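Local coordinates for histidine-containing Phosphotransfer Protein type 1, MtHPt1 (Medicago truncatula, PDB 3US6) that probably relays phosphoryl groups between cytokinin sensor histidine kinases and response regulators in plant two-component signalling, at residues 6-17 with 129-140. Residues are numbered along the deposited sequence; the frame is centred on the assembly and turned at random.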
ATOM      1  N   MET A   6       2.477  24.482  -1.244  1.00 16.79           N
ATOM      2  CA  MET A   6       2.114  23.175  -0.751  1.00 15.27           C
ATOM      3  C   MET A   6       1.399  22.419  -1.834  1.00 15.03           C
ATOM      4  O   MET A   6       1.556  21.201  -1.969  1.00 15.25           O
ATOM      5  CB  MET A   6       1.226  23.241   0.485  1.00 14.92           C
ATOM      6  CG  MET A   6       1.995  23.598   1.701  1.00 16.49           C
ATOM      7  SD  MET A   6       1.127  23.386   3.266  1.00 27.05           S
ATOM      8  CE  MET A   6       0.042  24.680   3.071  1.00 24.80           C
ATOM      9  N   ARG A   7       0.511  23.084  -2.545  1.00 14.56           N
ATOM     10  CA  ARG A   7      -0.193  22.413  -3.652  1.00 13.06           C
ATOM     11  C   ARG A   7       0.767  21.914  -4.730  1.00 16.40           C
ATOM     12  O   ARG A   7       0.622  20.804  -5.212  1.00 14.76           O
ATOM     13  CB  ARG A   7      -1.271  23.308  -4.240  1.00 18.45           C
ATOM     14  CG  ARG A   7      -2.423  23.528  -3.250  1.00 20.55           C
ATOM     15  CD  ARG A   7      -3.352  24.651  -3.634  1.00 39.67           C
ATOM     16  NE  ARG A   7      -4.342  24.091  -4.517  1.00 42.79           N
ATOM     17  CZ  ARG A   7      -4.269  24.165  -5.828  1.00 35.37           C
ATOM     18  NH1 ARG A   7      -3.266  24.820  -6.409  1.00 45.83           N
ATOM     19  NH2 ARG A   7      -5.212  23.591  -6.536  1.00 37.44           N
ATOM     20  N   ARG A   8       1.730  22.724  -5.097  1.00 15.36           N
ATOM     21  CA  ARG A   8       2.730  22.287  -6.093  1.00 16.03           C
ATOM     22  C   ARG A   8       3.544  21.103  -5.567  1.00 15.43           C
ATOM     23  O   ARG A   8       3.804  20.137  -6.308  1.00 15.68           O
ATOM     24  CB  ARG A   8       3.648  23.442  -6.484  1.00 17.33           C
ATOM     25  CG  ARG A   8       2.981  24.547  -7.318  1.00 35.50           C
ATOM     26  CD  ARG A   8       4.015  25.623  -7.808  1.00 48.70           C
ATOM     27  NE  ARG A   8       4.590  26.423  -6.721  1.00 53.02           N
ATOM     28  CZ  ARG A   8       4.009  27.496  -6.192  1.00 59.14           C
ATOM     29  NH1 ARG A   8       2.825  27.899  -6.640  1.00 65.05           N
ATOM     30  NH2 ARG A   8       4.606  28.163  -5.205  1.00 64.33           N
ATOM     31  N   GLN A   9       3.900  21.105  -4.290  1.00 14.69           N
ATOM     32  CA  GLN A   9       4.596  19.988  -3.687  1.00 14.86           C
ATOM     33  C   GLN A   9       3.797  18.700  -3.720  1.00 15.98           C
ATOM     34  O   GLN A   9       4.347  17.667  -3.936  1.00 16.41           O
ATOM     35  CB  GLN A   9       4.936  20.298  -2.242  1.00 19.18           C
ATOM     36  CG  GLN A   9       5.895  21.418  -2.070  1.00 19.45           C
ATOM     37  CD  GLN A   9       6.111  21.750  -0.608  1.00 32.79           C
ATOM     38  OE1 GLN A   9       5.202  21.776   0.178  1.00 29.40           O
ATOM     39  NE2 GLN A   9       7.324  21.998  -0.267  1.00 47.92           N
ATOM     40  N   TRP A  10       2.507  18.806  -3.498  1.00 12.37           N
ATOM     41  CA  TRP A  10       1.607  17.662  -3.578  1.00 11.74           C
ATOM     42  C   TRP A  10       1.568  17.084  -4.962  1.00 12.28           C
ATOM     43  O   TRP A  10       1.709  15.874  -5.133  1.00 13.35           O
ATOM     44  CB  TRP A  10       0.161  18.073  -3.136  1.00 13.81           C
ATOM     45  CG  TRP A  10      -0.881  16.950  -3.108  1.00 13.35           C
ATOM     46  CD1 TRP A  10      -1.190  16.166  -2.067  1.00 13.35           C
ATOM     47  CD2 TRP A  10      -1.674  16.474  -4.228  1.00 12.40           C
ATOM     48  NE1 TRP A  10      -2.146  15.231  -2.440  1.00 14.47           N
ATOM     49  CE2 TRP A  10      -2.411  15.380  -3.769  1.00 14.62           C
ATOM     50  CE3 TRP A  10      -1.788  16.855  -5.568  1.00 16.91           C
ATOM     51  CZ2 TRP A  10      -3.327  14.718  -4.572  1.00 17.24           C
ATOM     52  CZ3 TRP A  10      -2.644  16.175  -6.369  1.00 18.60           C
ATOM     53  CH2 TRP A  10      -3.408  15.128  -5.882  1.00 17.18           C
ATOM     54  N   VAL A  11       1.378  17.943  -5.939  1.00 13.24           N
ATOM     55  CA  VAL A  11       1.416  17.448  -7.326  1.00 12.45           C
ATOM     56  C   VAL A  11       2.690  16.678  -7.628  1.00 12.73           C
ATOM     57  O   VAL A  11       2.652  15.560  -8.171  1.00 14.07           O
ATOM     58  CB  VAL A  11       1.219  18.627  -8.326  1.00 15.28           C
ATOM     59  CG1 VAL A  11       1.510  18.230  -9.763  1.00 16.66           C
ATOM     60  CG2 VAL A  11      -0.192  19.202  -8.181  1.00 18.20           C
ATOM     61  N   ASP A  12       3.818  17.295  -7.303  1.00 13.28           N
ATOM     62  CA  ASP A  12       5.102  16.685  -7.572  1.00 12.37           C
ATOM     63  C   ASP A  12       5.263  15.360  -6.784  1.00 10.74           C
ATOM     64  O   ASP A  12       5.818  14.373  -7.328  1.00 11.84           O
ATOM     65  CB  ASP A  12       6.271  17.636  -7.265  1.00 13.53           C
ATOM     66  CG  ASP A  12       6.307  18.840  -8.200  1.00 26.90           C
ATOM     67  OD1 ASP A  12       5.677  18.787  -9.283  1.00 25.14           O
ATOM     68  OD2 ASP A  12       6.976  19.838  -7.810  1.00 28.23           O
ATOM     69  N   TYR A  13       4.895  15.333  -5.507  1.00 12.41           N
ATOM     70  CA  TYR A  13       5.064  14.137  -4.685  1.00  9.85           C
ATOM     71  C   TYR A  13       4.205  12.990  -5.180  1.00 10.71           C
ATOM     72  O   TYR A  13       4.681  11.855  -5.374  1.00 11.75           O
ATOM     73  CB  TYR A  13       4.811  14.479  -3.222  1.00 11.47           C
ATOM     74  CG  TYR A  13       5.331  13.419  -2.253  1.00 10.80           C
ATOM     75  CD1 TYR A  13       6.699  13.284  -2.039  1.00 12.06           C
ATOM     76  CD2 TYR A  13       4.494  12.536  -1.613  1.00 12.14           C
ATOM     77  CE1 TYR A  13       7.196  12.317  -1.185  1.00 12.50           C
ATOM     78  CE2 TYR A  13       4.982  11.590  -0.736  1.00 10.90           C
ATOM     79  CZ  TYR A  13       6.331  11.492  -0.550  1.00 11.86           C
ATOM     80  OH  TYR A  13       6.747  10.515   0.342  1.00 12.84           O
ATOM     81  N   ILE A  14       2.925  13.249  -5.420  1.00 10.81           N
ATOM     82  CA  ILE A  14       2.046  12.180  -5.835  1.00 11.49           C
ATOM     83  C   ILE A  14       2.455  11.751  -7.252  1.00 11.74           C
ATOM     84  O   ILE A  14       2.376  10.533  -7.561  1.00 12.91           O
ATOM     85  CB  ILE A  14       0.553  12.538  -5.760  1.00 10.80           C
ATOM     86  CG1 ILE A  14      -0.253  11.225  -5.695  1.00 16.30           C
ATOM     87  CG2 ILE A  14       0.085  13.495  -6.844  1.00 12.47           C
ATOM     88  CD1 ILE A  14      -1.742  11.415  -5.468  1.00 17.39           C
ATOM     89  N   LYS A  15       2.890  12.650  -8.112  1.00 11.98           N
ATOM     90  CA  LYS A  15       3.335  12.226  -9.413  1.00 13.06           C
ATOM     91  C   LYS A  15       4.515  11.276  -9.321  1.00 11.96           C
ATOM     92  O   LYS A  15       4.614  10.374 -10.091  1.00 12.77           O
ATOM     93  CB  LYS A  15       3.668  13.434 -10.277  1.00 14.44           C
ATOM     94  CG  LYS A  15       4.185  13.103 -11.620  1.00 28.92           C
ATOM     95  CD  LYS A  15       3.800  14.157 -12.673  1.00 56.74           C
ATOM     96  CE  LYS A  15       3.732  15.540 -12.133  1.00 69.82           C
ATOM     97  NZ  LYS A  15       4.269  16.523 -13.147  1.00 77.60           N
ATOM     98  N   SER A  16       5.414  11.506  -8.379  1.00 11.66           N
ATOM     99  CA  SER A  16       6.536  10.573  -8.205  0.63 14.60           C
ATOM    100  C   SER A  16       6.017   9.221  -7.788  1.00 12.20           C
ATOM    101  O   SER A  16       6.509   8.209  -8.241  1.00 13.49           O
ATOM    102  CB  SER A  16       7.538  11.118  -7.179  0.63 13.63           C
ATOM    103  OG  SER A  16       7.118  11.071  -5.806  0.63 11.51           O
ATOM    104  N   MET A  17       4.995   9.216  -6.962  1.00 12.61           N
ATOM    105  CA  MET A  17       4.444   7.927  -6.489  1.00 10.17           C
ATOM    106  C   MET A  17       3.865   7.155  -7.642  1.00 12.67           C
ATOM    107  O   MET A  17       4.011   5.945  -7.715  1.00 14.82           O
ATOM    108  CB  MET A  17       3.417   8.157  -5.376  1.00 11.16           C
ATOM    109  CG  MET A  17       4.036   8.668  -4.087  1.00 12.37           C
ATOM    110  SD  MET A  17       2.864   8.918  -2.753  1.00 13.48           S
ATOM    111  CE  MET A  17       2.521   7.223  -2.355  1.00 14.28           C
ATOM    112  N   LYS A 129       5.115   6.763   2.466  1.00  9.27           N
ATOM    113  CA  LYS A 129       4.867   7.787   1.456  1.00  8.55           C
ATOM    114  C   LYS A 129       3.408   8.272   1.594  1.00  9.47           C
ATOM    115  O   LYS A 129       3.094   9.482   1.423  1.00 11.18           O
ATOM    116  CB  LYS A 129       5.116   7.257   0.047  1.00 10.23           C
ATOM    117  CG  LYS A 129       6.584   7.012  -0.229  1.00 10.15           C
ATOM    118  CD  LYS A 129       6.755   6.272  -1.534  1.00 10.89           C
ATOM    119  CE  LYS A 129       8.210   6.077  -1.983  1.00 13.33           C
ATOM    120  NZ  LYS A 129       8.830   7.328  -2.350  1.00 15.71           N
ATOM    121  N   LEU A 130       2.458   7.357   1.819  1.00  8.66           N
ATOM    122  CA  LEU A 130       1.064   7.733   2.011  1.00  9.27           C
ATOM    123  C   LEU A 130       0.874   8.631   3.227  1.00 10.95           C
ATOM    124  O   LEU A 130       0.089   9.589   3.187  1.00 11.51           O
ATOM    125  CB  LEU A 130       0.143   6.522   2.103  1.00  9.46           C
ATOM    126  CG  LEU A 130      -0.151   5.838   0.770  1.00 11.23           C
ATOM    127  CD1 LEU A 130      -0.860   4.556   0.951  1.00 11.93           C
ATOM    128  CD2 LEU A 130      -1.002   6.747  -0.106  1.00 14.47           C
ATOM    129  N   GLU A 131       1.590   8.336   4.307  1.00  8.76           N
ATOM    130  CA  GLU A 131       1.495   9.186   5.512  1.00  9.75           C
ATOM    131  C   GLU A 131       1.942  10.602   5.163  1.00 10.80           C
ATOM    132  O   GLU A 131       1.347  11.583   5.614  1.00 10.51           O
ATOM    133  CB  GLU A 131       2.250   8.591   6.664  1.00  9.00           C
ATOM    134  CG  GLU A 131       1.611   7.311   7.109  1.00 12.01           C
ATOM    135  CD  GLU A 131       2.378   6.666   8.254  1.00 16.89           C
ATOM    136  OE1 GLU A 131       3.615   6.836   8.404  1.00 17.13           O
ATOM    137  OE2 GLU A 131       1.802   5.845   9.000  1.00 18.78           O
ATOM    138  N   THR A 132       3.049  10.716   4.470  1.00  8.48           N
ATOM    139  CA  THR A 132       3.572  12.006   4.012  1.00  7.97           C
ATOM    140  C   THR A 132       2.530  12.734   3.104  1.00 11.94           C
ATOM    141  O   THR A 132       2.248  13.928   3.268  1.00 11.22           O
ATOM    142  CB  THR A 132       4.918  11.869   3.327  1.00  9.81           C
ATOM    143  OG1 THR A 132       5.860  11.460   4.318  1.00  9.75           O
ATOM    144  CG2 THR A 132       5.395  13.180   2.656  1.00 10.60           C
ATOM    145  N   LEU A 133       1.997  12.046   2.119  1.00 10.26           N
ATOM    146  CA  LEU A 133       0.990  12.604   1.234  1.00  9.34           C
ATOM    147  C   LEU A 133      -0.231  13.095   2.018  1.00 10.01           C
ATOM    148  O   LEU A 133      -0.697  14.214   1.801  1.00 11.99           O
ATOM    149  CB  LEU A 133       0.612  11.522   0.216  1.00 12.01           C
ATOM    150  CG  LEU A 133      -0.342  12.030  -0.864  1.00 12.36           C
ATOM    151  CD1 LEU A 133       0.370  12.881  -1.865  1.00 13.42           C
ATOM    152  CD2 LEU A 133      -1.050  10.829  -1.529  1.00 15.65           C
ATOM    153  N   LEU A 134      -0.736  12.236   2.914  1.00  9.96           N
ATOM    154  CA  LEU A 134      -1.932  12.566   3.718  1.00 10.11           C
ATOM    155  C   LEU A 134      -1.682  13.731   4.694  1.00 10.18           C
ATOM    156  O   LEU A 134      -2.569  14.577   4.894  1.00 11.72           O
ATOM    157  CB  LEU A 134      -2.463  11.331   4.412  1.00 11.15           C
ATOM    158  CG  LEU A 134      -3.091  10.391   3.391  1.00 15.30           C
ATOM    159  CD1 LEU A 134      -3.392   9.076   4.053  1.00 19.48           C
ATOM    160  CD2 LEU A 134      -4.393  10.987   2.760  1.00 17.30           C
ATOM    161  N   ARG A 135      -0.480  13.794   5.258  1.00  9.41           N
ATOM    162  CA  ARG A 135      -0.095  14.912   6.115  1.00 10.82           C
ATOM    163  C   ARG A 135      -0.074  16.237   5.347  1.00  8.27           C
ATOM    164  O   ARG A 135      -0.511  17.267   5.859  1.00 10.96           O
ATOM    165  CB  ARG A 135       1.273  14.653   6.751  1.00 12.78           C
ATOM    166  CG  ARG A 135       1.214  13.856   8.044  1.00 14.55           C
ATOM    167  CD  ARG A 135       2.504  13.995   8.837  1.00 21.18           C
ATOM    168  NE  ARG A 135       3.565  13.142   8.310  1.00 11.94           N
ATOM    169  CZ  ARG A 135       3.704  11.854   8.604  1.00 15.05           C
ATOM    170  NH1 ARG A 135       2.848  11.263   9.427  1.00 13.24           N
ATOM    171  NH2 ARG A 135       4.701  11.155   8.078  1.00 13.38           N
ATOM    172  N   LEU A 136       0.435  16.199   4.118  1.00  9.17           N
ATOM    173  CA  LEU A 136       0.502  17.382   3.262  1.00 11.92           C
ATOM    174  C   LEU A 136      -0.926  17.840   2.899  1.00 13.31           C
ATOM    175  O   LEU A 136      -1.268  19.014   2.965  1.00 13.63           O
ATOM    176  CB  LEU A 136       1.299  17.098   2.001  1.00 11.90           C
ATOM    177  CG  LEU A 136       1.450  18.282   1.041  1.00 12.81           C
ATOM    178  CD1 LEU A 136       2.051  19.477   1.727  1.00 17.75           C
ATOM    179  CD2 LEU A 136       2.328  17.846  -0.115  1.00 13.12           C
ATOM    180  N   GLU A 137      -1.789  16.892   2.526  1.00 11.31           N
ATOM    181  CA  GLU A 137      -3.171  17.205   2.259  1.00 11.68           C
ATOM    182  C   GLU A 137      -3.827  17.897   3.469  1.00 13.20           C
ATOM    183  O   GLU A 137      -4.580  18.840   3.303  1.00 12.79           O
ATOM    184  CB  GLU A 137      -3.982  15.968   1.906  1.00 11.66           C
ATOM    185  CG  GLU A 137      -3.587  15.399   0.571  1.00 14.09           C
ATOM    186  CD  GLU A 137      -4.446  14.224   0.079  1.00 16.41           C
ATOM    187  OE1 GLU A 137      -5.525  13.927   0.652  1.00 17.59           O
ATOM    188  OE2 GLU A 137      -4.039  13.598  -0.963  1.00 18.89           O
ATOM    189  N   GLN A 138      -3.627  17.344   4.662  1.00 11.57           N
ATOM    190  CA  GLN A 138      -4.217  17.949   5.848  1.00  9.39           C
ATOM    191  C   GLN A 138      -3.735  19.384   6.019  1.00 10.04           C
ATOM    192  O   GLN A 138      -4.480  20.292   6.401  1.00 13.69           O
ATOM    193  CB  GLN A 138      -3.887  17.146   7.112  1.00 13.66           C
ATOM    194  CG  GLN A 138      -4.426  15.751   7.176  1.00 22.31           C
ATOM    195  CD  GLN A 138      -5.907  15.591   7.497  1.00 29.20           C
ATOM    196  OE1 GLN A 138      -6.416  14.460   7.438  1.00 38.22           O
ATOM    197  NE2 GLN A 138      -6.587  16.670   7.897  1.00 23.61           N
ATOM    198  N   GLN A 139      -2.457  19.627   5.721  1.00 10.89           N
ATOM    199  CA  GLN A 139      -1.913  20.990   5.818  1.00 10.76           C
ATOM    200  C   GLN A 139      -2.528  21.944   4.787  1.00 13.02           C
ATOM    201  O   GLN A 139      -2.933  23.074   5.114  1.00 13.22           O
ATOM    202  CB  GLN A 139      -0.390  20.992   5.697  1.00 12.48           C
ATOM    203  CG  GLN A 139       0.277  20.293   6.820  1.00 13.39           C
ATOM    204  CD  GLN A 139       1.720  19.801   6.528  1.00 27.20           C
ATOM    205  OE1 GLN A 139       2.279  19.997   5.431  1.00 33.28           O
ATOM    206  NE2 GLN A 139       2.274  19.080   7.485  1.00 26.60           N
ATOM    207  N   ILE A 140      -2.648  21.485   3.570  1.00 12.15           N
ATOM    208  CA  ILE A 140      -3.261  22.276   2.501  1.00 11.91           C
ATOM    209  C   ILE A 140      -4.680  22.698   2.921  1.00 11.91           C
ATOM    210  O   ILE A 140      -5.058  23.863   2.791  1.00 15.13           O
ATOM    211  CB  ILE A 140      -3.309  21.504   1.150  1.00 11.37           C
ATOM    212  CG1 ILE A 140      -1.879  21.374   0.598  1.00 12.46           C
ATOM    213  CG2 ILE A 140      -4.172  22.250   0.127  1.00 14.23           C
ATOM    214  CD1 ILE A 140      -1.710  20.315  -0.506  1.00 13.22           C
TER
HETATM  215  O   HOH W   1       9.162   9.511  -0.150  1.00 15.89           O
HETATM  216  O   HOH W   2       7.516   8.087  -4.811  1.00 14.56           O
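The N-terminal helix of this all-helical phosphotransfer protein packs against the C-terminal part of helix 109-142, and Trp10 of residues 6-17 is a knob set into 129-140. The two run antiparallel at 157°, their axes 9.9 Å apart at closest approach. The side chain of Trp10, its CG trans to the main-chain N (chi1 -177°), reaches across to sit among Leu133, Leu136, Glu137 and Ile140, with Leu136 and Ile140 packing on its CB and Leu133 and Glu137 on the indole. Its NE1 donates to Glu137 OE2 at 2.9 Å, close to the indole plane and on the anti side of the carboxylate, tilted about 20° out of the carboxylate plane. Leu133 CD1 comes obliquely to the pyrrole end, 3.6 Å from Trp10 CD1, and Leu136 CD2 presses on the backbone N of Trp10. A leucine in place of Trp10 would probably leave Glu137 without its N-H donor and the hole only partly filled. At one end, Met6 CB meets Ile140 CG1 at 3.6 Å, while Met6 SD lies against Gln139 CB. Toward the other, Thr132 CG2 makes an off-centre CH-pi contact with the Tyr13 ring, 4.1 Å from its centroid, and Met17, bent at its last torsion, brings CE to 3.5 Å from Lys129 CB. A water joins Tyr13 OH to Lys129 NZ. Ile147 and Pro148, beyond the long helix, also touch Trp10, as does Gln31 of helix 25-32. The HPt fold is built on an antiparallel four-helix bundle, and here helix 3-19 lies along the C-terminal part of its last helix, 109-142.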